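Local structure of cytosolic phospholipase A2 delta (Homo sapiens, 5IZ5) at residues R163-L168 and F510-L515; S536-D541 and S575-A580; L569-T574 and T764-P769. The protein hydrolyses glycerophospholipids at the sn-2 position in a calcium-dependent manner, with a preference for linoleic acid there. The protein carries 3 engineered substitutions. All blocks are in the same frame, centred on the assembly; numbering follows the deposited sequence.

Contact 1 (R163-L168 and F510-L515); sequences RELSCL and FFMGRL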
loop_
_atom_site.group_PDB
_atom_site.type_symbol
_atom_site.label_atom_id
_atom_site.label_comp_id
_atom_site.label_asym_id
_atom_site.label_seq_id
_atom_site.Cartn_x
_atom_site.Cartn_y
_atom_site.Cartn_z
ATOM N N ARG B 163 -13.413 -2.152 16.396
ATOM C CA ARG B 163 -14.280 -2.758 17.408
ATOM C C ARG B 163 -13.695 -2.502 18.786
ATOM O O ARG B 163 -12.484 -2.306 18.917
ATOM C CB ARG B 163 -14.397 -4.263 17.173
ATOM C CG ARG B 163 -14.950 -4.657 15.809
ATOM C CD ARG B 163 -16.375 -4.174 15.617
ATOM N NE ARG B 163 -17.271 -4.751 16.624
ATOM C CZ ARG B 163 -17.899 -5.925 16.520
ATOM N NH1 ARG B 163 -17.762 -6.683 15.433
ATOM N NH2 ARG B 163 -18.671 -6.345 17.517
ATOM N N GLU B 164 -14.550 -2.499 19.811
ATOM C CA GLU B 164 -14.074 -2.329 21.187
ATOM C C GLU B 164 -13.141 -3.483 21.541
ATOM O O GLU B 164 -13.453 -4.637 21.263
ATOM C CB GLU B 164 -15.245 -2.288 22.174
ATOM C CG GLU B 164 -14.828 -1.901 23.585
ATOM C CD GLU B 164 -15.986 -1.903 24.571
ATOM O OE1 GLU B 164 -15.733 -2.138 25.767
ATOM O OE2 GLU B 164 -17.147 -1.662 24.171
ATOM N N LEU B 165 -11.996 -3.165 22.133
ATOM C CA LEU B 165 -10.965 -4.168 22.406
ATOM C C LEU B 165 -10.780 -4.320 23.904
ATOM O O LEU B 165 -10.664 -3.327 24.625
ATOM C CB LEU B 165 -9.621 -3.778 21.771
ATOM C CG LEU B 165 -8.814 -4.874 21.075
ATOM C CD1 LEU B 165 -9.618 -5.488 19.943
ATOM C CD2 LEU B 165 -7.520 -4.286 20.548
ATOM N N SER B 166 -10.760 -5.569 24.357
ATOM C CA SER B 166 -10.365 -5.893 25.717
ATOM C C SER B 166 -8.964 -6.487 25.718
ATOM O O SER B 166 -8.505 -7.054 24.723
ATOM C CB SER B 166 -11.354 -6.869 26.342
ATOM O OG SER B 166 -12.644 -6.287 26.423
ATOM N N CYS B 167 -8.281 -6.320 26.840
ATOM C CA CYS B 167 -6.908 -6.757 27.000
ATOM C C CYS B 167 -6.853 -7.648 28.254
ATOM O O CYS B 167 -7.388 -7.279 29.300
ATOM C CB CYS B 167 -5.989 -5.533 27.177
ATOM S SG CYS B 167 -5.634 -4.352 25.806
ATOM N N LEU B 168 -6.241 -8.830 28.156
ATOM C CA LEU B 168 -6.125 -9.723 29.317
ATOM C C LEU B 168 -4.686 -10.129 29.592
ATOM O O LEU B 168 -4.003 -10.663 28.716
ATOM C CB LEU B 168 -7.096 -10.901 29.169
ATOM C CG LEU B 168 -6.832 -12.415 29.281
ATOM C CD1 LEU B 168 -5.558 -12.871 29.974
ATOM C CD2 LEU B 168 -8.050 -13.032 29.965
ATOM N N PHE B 510 0.102 -4.766 13.626
ATOM C CA PHE B 510 -1.049 -4.104 14.193
ATOM C C PHE B 510 -2.186 -5.077 14.370
ATOM O O PHE B 510 -2.247 -6.112 13.697
ATOM C CB PHE B 510 -1.538 -2.995 13.252
ATOM C CG PHE B 510 -0.607 -1.817 13.146
ATOM C CD1 PHE B 510 -0.879 -0.637 13.825
ATOM C CD2 PHE B 510 0.529 -1.879 12.354
ATOM C CE1 PHE B 510 -0.035 0.453 13.715
ATOM C CE2 PHE B 510 1.377 -0.789 12.239
ATOM C CZ PHE B 510 1.089 0.378 12.920
ATOM N N PHE B 511 -3.104 -4.720 15.266
ATOM C CA PHE B 511 -4.380 -5.405 15.388
ATOM C C PHE B 511 -5.469 -4.434 15.847
ATOM O O PHE B 511 -5.341 -3.766 16.874
ATOM C CB PHE B 511 -4.292 -6.567 16.367
ATOM C CG PHE B 511 -5.599 -7.282 16.557
ATOM C CD1 PHE B 511 -6.312 -7.162 17.747
ATOM C CD2 PHE B 511 -6.133 -8.042 15.531
ATOM C CE1 PHE B 511 -7.528 -7.809 17.914
ATOM C CE2 PHE B 511 -7.348 -8.695 15.688
ATOM C CZ PHE B 511 -8.046 -8.573 16.880
ATOM N N MET B 512 -6.545 -4.366 15.074
ATOM C CA MET B 512 -7.673 -3.477 15.355
ATOM C C MET B 512 -7.227 -2.032 15.599
ATOM O O MET B 512 -7.749 -1.346 16.485
ATOM C CB MET B 512 -8.484 -3.997 16.545
ATOM C CG MET B 512 -9.903 -3.463 16.627
ATOM S SD MET B 512 -10.952 -4.127 15.349
ATOM C CE MET B 512 -11.161 -5.818 15.911
ATOM N N GLY B 513 -6.259 -1.579 14.806
ATOM C CA GLY B 513 -5.801 -0.205 14.871
ATOM C C GLY B 513 -4.764 0.060 15.935
ATOM O O GLY B 513 -4.227 1.166 15.980
ATOM N N ARG B 514 -4.478 -0.933 16.783
ATOM C CA ARG B 514 -3.444 -0.805 17.814
ATOM C C ARG B 514 -2.123 -1.406 17.359
ATOM O O ARG B 514 -2.085 -2.424 16.667
ATOM C CB ARG B 514 -3.853 -1.499 19.118
ATOM C CG ARG B 514 -4.802 -0.697 19.991
ATOM C CD ARG B 514 -6.245 -0.932 19.613
ATOM N NE ARG B 514 -7.168 -0.338 20.572
ATOM C CZ ARG B 514 -8.487 -0.292 20.415
ATOM N NH1 ARG B 514 -9.048 -0.789 19.319
ATOM N NH2 ARG B 514 -9.252 0.262 21.352
ATOM N N LEU B 515 -1.040 -0.771 17.777
ATOM C CA LEU B 515 0.296 -1.274 17.513
ATOM C C LEU B 515 0.563 -2.492 18.400
ATOM O O LEU B 515 0.497 -2.388 19.618
ATOM C CB LEU B 515 1.312 -0.169 17.789
ATOM C CG LEU B 515 2.786 -0.535 17.667
ATOM C CD1 LEU B 515 3.130 -0.884 16.229
ATOM C CD2 LEU B 515 3.634 0.619 18.175
HETATM O O HOH W 1 -11.440 -0.113 19.257
#
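M512, in the type I' turn of F511 to R514, reaches over R163 and L165: its CB meets L165, while CG, SD and CE all meet R163. CB rests on L165 CD1 at 3.9 Å. CG, anti to the backbone N (chi1 -160°), lies 3.6 Å from R163 O. Beyond it SD accepts a weak hydrogen bond from R163 N, 3.3 Å long, and the terminal CE packs against R163 CB at 3.8 Å. The guanidinium of R163 leads away to a salt bridge with E152. L165 fills the hairpin side of the interface: its CD1 lies 3.7 Å from F511 CE1, while its CB sits over the centre of one face of the R514 guanidinium. That flat group is held at two points, with NH1 donating to M512 O at 3.2 Å and NH2 to P279 O. The contact joins strand 160-172, in a probable second C2 domain, to the hairpin of strands 509-511 and 514-517 in the phospholipase region. Its chemistry is mostly apolar, with a buried arginine whose N-H groups find backbone carbonyls, implying an interface made by shape more than by charge pairing.

Contact 2 (S536-D541 and S575-A580); sequences SLNLLD and SSRLEA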
loop_
_atom_site.group_PDB
_atom_site.type_symbol
_atom_site.label_atom_id
_atom_site.label_comp_id
_atom_site.label_asym_id
_atom_site.label_seq_id
_atom_site.Cartn_x
_atom_site.Cartn_y
_atom_site.Cartn_z
ATOM N N SER B 536 12.387 -5.539 -9.774
ATOM C CA SER B 536 12.357 -6.906 -9.251
ATOM C C SER B 536 11.888 -7.870 -10.324
ATOM O O SER B 536 12.418 -8.967 -10.452
ATOM C CB SER B 536 11.436 -7.030 -8.032
ATOM O OG SER B 536 11.864 -6.177 -6.993
ATOM N N LEU B 537 10.887 -7.463 -11.093
ATOM C CA LEU B 537 10.419 -8.302 -12.178
ATOM C C LEU B 537 11.431 -8.354 -13.318
ATOM O O LEU B 537 11.618 -9.405 -13.920
ATOM C CB LEU B 537 9.059 -7.817 -12.674
ATOM C CG LEU B 537 8.473 -8.395 -13.967
ATOM C CD1 LEU B 537 6.967 -8.202 -13.973
ATOM C CD2 LEU B 537 9.069 -7.759 -15.220
ATOM N N ASN B 538 12.090 -7.238 -13.617
ATOM C CA ASN B 538 13.129 -7.253 -14.645
ATOM C C ASN B 538 14.322 -8.120 -14.249
ATOM O O ASN B 538 14.962 -8.739 -15.101
ATOM C CB ASN B 538 13.621 -5.854 -14.980
ATOM C CG ASN B 538 12.579 -5.031 -15.700
ATOM O OD1 ASN B 538 11.516 -5.535 -16.070
ATOM N ND2 ASN B 538 12.872 -3.756 -15.892
ATOM N N LEU B 539 14.623 -8.160 -12.954
ATOM C CA LEU B 539 15.732 -8.981 -12.465
ATOM C C LEU B 539 15.347 -10.452 -12.604
ATOM O O LEU B 539 16.164 -11.281 -12.984
ATOM C CB LEU B 539 16.060 -8.650 -11.004
ATOM C CG LEU B 539 17.383 -9.160 -10.418
ATOM C CD1 LEU B 539 18.604 -8.759 -11.232
ATOM C CD2 LEU B 539 17.547 -8.674 -8.976
ATOM N N LEU B 540 14.082 -10.756 -12.341
ATOM C CA LEU B 540 13.601 -12.127 -12.404
ATOM C C LEU B 540 13.644 -12.678 -13.834
ATOM O O LEU B 540 14.078 -13.807 -14.046
ATOM C CB LEU B 540 12.181 -12.197 -11.830
ATOM C CG LEU B 540 11.497 -13.592 -11.889
ATOM C CD1 LEU B 540 10.914 -14.049 -10.554
ATOM C CD2 LEU B 540 10.395 -13.611 -12.938
ATOM N N ASP B 541 13.196 -11.884 -14.805
ATOM C CA ASP B 541 13.245 -12.285 -16.218
ATOM C C ASP B 541 14.664 -12.392 -16.778
ATOM O O ASP B 541 14.974 -13.310 -17.541
ATOM C CB ASP B 541 12.470 -11.301 -17.101
ATOM C CG ASP B 541 10.957 -11.429 -16.973
ATOM O OD1 ASP B 541 10.456 -12.367 -16.308
ATOM O OD2 ASP B 541 10.262 -10.567 -17.558
ATOM N N SER B 575 13.402 -6.332 -27.847
ATOM C CA SER B 575 13.081 -5.414 -26.749
ATOM C C SER B 575 14.344 -4.921 -26.049
ATOM O O SER B 575 15.287 -5.681 -25.843
ATOM C CB SER B 575 12.162 -6.090 -25.724
ATOM O OG SER B 575 11.914 -5.238 -24.616
ATOM N N SER B 576 14.346 -3.641 -25.692
ATOM C CA SER B 576 15.459 -3.039 -24.968
ATOM C C SER B 576 15.339 -3.233 -23.450
ATOM O O SER B 576 16.251 -2.865 -22.711
ATOM C CB SER B 576 15.533 -1.541 -25.289
ATOM O OG SER B 576 14.286 -0.906 -25.057
ATOM N N ARG B 577 14.229 -3.827 -23.002
ATOM C CA ARG B 577 13.862 -3.868 -21.580
ATOM C C ARG B 577 14.910 -4.544 -20.702
ATOM O O ARG B 577 15.416 -3.934 -19.767
ATOM C CB ARG B 577 12.508 -4.566 -21.398
ATOM C CG ARG B 577 11.952 -4.512 -19.980
ATOM C CD ARG B 577 10.545 -5.084 -19.914
ATOM N NE ARG B 577 10.517 -6.505 -20.270
ATOM C CZ ARG B 577 10.543 -7.525 -19.409
ATOM N NH1 ARG B 577 10.594 -7.326 -18.094
ATOM N NH2 ARG B 577 10.517 -8.769 -19.873
ATOM N N LEU B 578 15.233 -5.797 -21.011
ATOM C CA LEU B 578 16.177 -6.574 -20.207
ATOM C C LEU B 578 17.598 -6.514 -20.763
ATOM O O LEU B 578 18.235 -7.548 -20.970
ATOM C CB LEU B 578 15.718 -8.030 -20.118
ATOM C CG LEU B 578 14.285 -8.245 -19.636
ATOM C CD1 LEU B 578 13.973 -9.729 -19.613
ATOM C CD2 LEU B 578 14.059 -7.618 -18.267
ATOM N N GLU B 579 18.094 -5.302 -20.996
ATOM C CA GLU B 579 19.461 -5.120 -21.467
ATOM C C GLU B 579 20.136 -3.914 -20.825
ATOM O O GLU B 579 19.879 -2.759 -21.172
ATOM C CB GLU B 579 19.517 -5.057 -22.999
ATOM C CG GLU B 579 19.962 -6.374 -23.624
ATOM C CD GLU B 579 19.551 -6.515 -25.074
ATOM O OE1 GLU B 579 19.802 -5.579 -25.860
ATOM O OE2 GLU B 579 18.985 -7.572 -25.428
ATOM N N ALA B 580 20.977 -4.227 -19.851
ATOM C CA ALA B 580 21.866 -3.282 -19.211
ATOM C C ALA B 580 22.916 -4.134 -18.516
ATOM O O ALA B 580 22.662 -5.302 -18.217
ATOM C CB ALA B 580 21.108 -2.434 -18.207
#
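R577 reaches from its loop to helix 534-543 and meets N538 and D541, one helical turn apart, through the two terminal nitrogens of its guanidinium. NH2 donates to D541 OD2 at 2.9 Å in a fairly straight salt bridge (159° at the hydrogen). The carboxylate oxygen lies near the guanidinium plane and is met on its anti side, but the two flat groups stand almost perpendicular, 89° apart. NH1 gives a more bent bond to N538 OD1, also 2.9 Å, coming from above the amide plane, and a weak second one to D541 OD2. The chain runs extended through CG and CD and then bends at chi3 (63°), which sets NE aside from that extended line.

The tight part of the contact lies around this group. L537 CD2 is 3.3 Å from R577 NH1, and L578 packs alongside, its CD2 above one face of the guanidinium toward the rim and 3.5 Å from N538 O. The same CD2 lies 3.8 Å from N538 CB. An alanine in place of R577 would probably leave D541 without its opposite charge, N538 OD1 without this donor and a gap beside L537. On the looser side, D541 is partly exposed and the loop runs out to exposed S575 and E579; there S575 OG accepts from R577 N at 3.2 Å, an ST turn just ahead of the arginine.

Behind the contact, S536 and L540 pack against F428 of helix 428-441 and L537 touches Y654, while R577 O is hydrogen-bonded to S773 OG, so the loop between helices 534-543 and 588-593 is laid across the former and tied to the segment leading into helix 779-794.

Contact 3 (L569-T574 and T764-P769); sequences LTTSGT and TGATCP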
loop_
_atom_site.group_PDB
_atom_site.type_symbol
_atom_site.label_atom_id
_atom_site.label_comp_id
_atom_site.label_asym_id
_atom_site.label_seq_id
_atom_site.Cartn_x
_atom_site.Cartn_y
_atom_site.Cartn_z
ATOM N N LEU B 569 13.173 -0.375 -29.832
ATOM C CA LEU B 569 13.790 -1.692 -29.984
ATOM C C LEU B 569 15.294 -1.584 -30.215
ATOM O O LEU B 569 15.806 -0.523 -30.562
ATOM C CB LEU B 569 13.130 -2.461 -31.137
ATOM C CG LEU B 569 11.639 -2.776 -30.959
ATOM C CD1 LEU B 569 10.991 -3.149 -32.285
ATOM C CD2 LEU B 569 11.435 -3.882 -29.933
ATOM N N THR B 570 15.994 -2.696 -30.011
ATOM C CA THR B 570 17.451 -2.745 -30.145
ATOM C C THR B 570 17.866 -2.813 -31.616
ATOM O O THR B 570 17.019 -2.885 -32.511
ATOM C CB THR B 570 18.029 -3.979 -29.416
ATOM O OG1 THR B 570 17.506 -5.179 -30.003
ATOM C CG2 THR B 570 17.681 -3.949 -27.921
ATOM N N THR B 571 19.174 -2.811 -31.861
ATOM C CA THR B 571 19.704 -2.977 -33.215
ATOM C C THR B 571 19.314 -4.334 -33.803
ATOM O O THR B 571 19.235 -4.476 -35.021
ATOM C CB THR B 571 21.240 -2.839 -33.264
ATOM O OG1 THR B 571 21.847 -3.831 -32.429
ATOM C CG2 THR B 571 21.676 -1.458 -32.806
ATOM N N SER B 572 19.063 -5.313 -32.930
ATOM C CA SER B 572 18.620 -6.653 -33.336
ATOM C C SER B 572 17.114 -6.754 -33.591
ATOM O O SER B 572 16.623 -7.818 -33.977
ATOM C CB SER B 572 19.001 -7.678 -32.258
ATOM O OG SER B 572 20.336 -7.489 -31.823
ATOM N N GLY B 573 16.385 -5.664 -33.360
ATOM C CA GLY B 573 14.934 -5.661 -33.496
ATOM C C GLY B 573 14.217 -6.278 -32.308
ATOM O O GLY B 573 13.031 -6.592 -32.405
ATOM N N THR B 574 14.928 -6.436 -31.188
ATOM C CA THR B 574 14.369 -7.027 -29.967
ATOM C C THR B 574 14.130 -5.957 -28.900
ATOM O O THR B 574 14.596 -4.823 -29.033
ATOM C CB THR B 574 15.304 -8.111 -29.386
ATOM O OG1 THR B 574 16.634 -7.590 -29.250
ATOM C CG2 THR B 574 15.335 -9.332 -30.289
ATOM N N THR B 764 15.207 8.004 -29.470
ATOM C CA THR B 764 14.365 7.157 -30.355
ATOM C C THR B 764 14.937 5.922 -31.073
ATOM O O THR B 764 14.210 4.947 -31.267
ATOM C CB THR B 764 13.692 8.026 -31.437
ATOM O OG1 THR B 764 14.672 8.868 -32.059
ATOM C CG2 THR B 764 12.595 8.886 -30.832
ATOM N N GLY B 765 16.193 5.952 -31.497
ATOM C CA GLY B 765 16.764 4.806 -32.209
ATOM C C GLY B 765 17.126 3.656 -31.287
ATOM O O GLY B 765 16.882 3.709 -30.075
ATOM N N ALA B 766 17.698 2.606 -31.874
ATOM C CA ALA B 766 18.450 1.626 -31.105
ATOM C C ALA B 766 19.650 2.366 -30.536
ATOM O O ALA B 766 19.966 3.475 -30.974
ATOM C CB ALA B 766 18.899 0.475 -31.983
ATOM N N THR B 767 20.304 1.760 -29.552
ATOM C CA THR B 767 21.390 2.413 -28.802
ATOM C C THR B 767 20.934 3.654 -28.008
ATOM O O THR B 767 21.772 4.412 -27.515
ATOM C CB THR B 767 22.593 2.795 -29.703
ATOM O OG1 THR B 767 22.267 3.940 -30.507
ATOM C CG2 THR B 767 23.005 1.627 -30.594
ATOM N N CYS B 768 19.621 3.859 -27.891
ATOM C CA CYS B 768 19.071 4.850 -26.969
ATOM C C CYS B 768 19.583 4.518 -25.574
ATOM O O CYS B 768 19.262 3.455 -25.041
ATOM C CB CYS B 768 17.541 4.804 -26.976
ATOM S SG CYS B 768 16.736 5.810 -25.702
ATOM N N PRO B 769 20.386 5.415 -24.976
ATOM C CA PRO B 769 20.969 5.133 -23.669
ATOM C C PRO B 769 20.029 5.385 -22.477
ATOM O O PRO B 769 20.456 5.243 -21.328
ATOM C CB PRO B 769 22.144 6.104 -23.620
ATOM C CG PRO B 769 21.637 7.293 -24.358
ATOM C CD PRO B 769 20.734 6.767 -25.441
#
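A766 presses its methyl group against the backbone of T570 and T571, at the point where two surface turns come together. CB lies 3.3 Å from T571 N and 3.5 Å from T570 C, and the same carbon is 3.5 Å from T571 CG2, tighter than usual van der Waals contact. The CA of A766 faces L569 O at 3.5 Å in a CA-H...O contact with an angle of 127° at the hydrogen. Farther along, T571 CG2 and T767 CG2 meet at 4.0 Å. In T571 this methyl is anti to the carbonyl carbon and beside the backbone N, while OG1 takes the crowded position between them.

Each partner is placed by its own turn. T570 to G573 form a type I turn, closed by G573 N donating to T570 O at 3.0 Å, with T571 as its second residue. The loop is drawn together by T570 N to T574 O and by the hydroxyls of T570 and T574, whose OG1 atoms are hydrogen-bonded at 2.7 Å. On the other side, G765 to C768 form a type II turn, which puts A766 at the second position and T767, with positive phi (63°), at the third. Around the turns, C768 touches P568 and L680, and T767 OG1 makes a weak hydrogen bond to D762.

No hydrogen bond crosses between 569-574 and 764-769. The two turns, both in loops of the phospholipase region, meet through methyl groups and backbone in a small packing contact that buries 153 Å² in all, and the hydrogen bonds lie within or around each turn, chiefly in 569-574.

Overall arrangement
Contacts 2 and 3 are neighbours, with centres about 15 Å apart, and they touch directly: T570 CG2 of contact 3 packs 3.4 Å from E579 OE1 of contact 2. Their segments alternate along the chain, the single loop between helices 534-543 and 588-593 supplying residues to both. Contact 1 stands on the opposite side of the chain's centre, its centre about 44 Å from that of contact 2 and 56 Å from that of contact 3. Contact 2 comes closest to the catalytic centre: the side chain of L537 lies about 8 Å from that of D651, the probable proton acceptor, and the side chain of N538 about 8 Å from G335, which binds the substrate. Contacts 1 and 3 lie away from it.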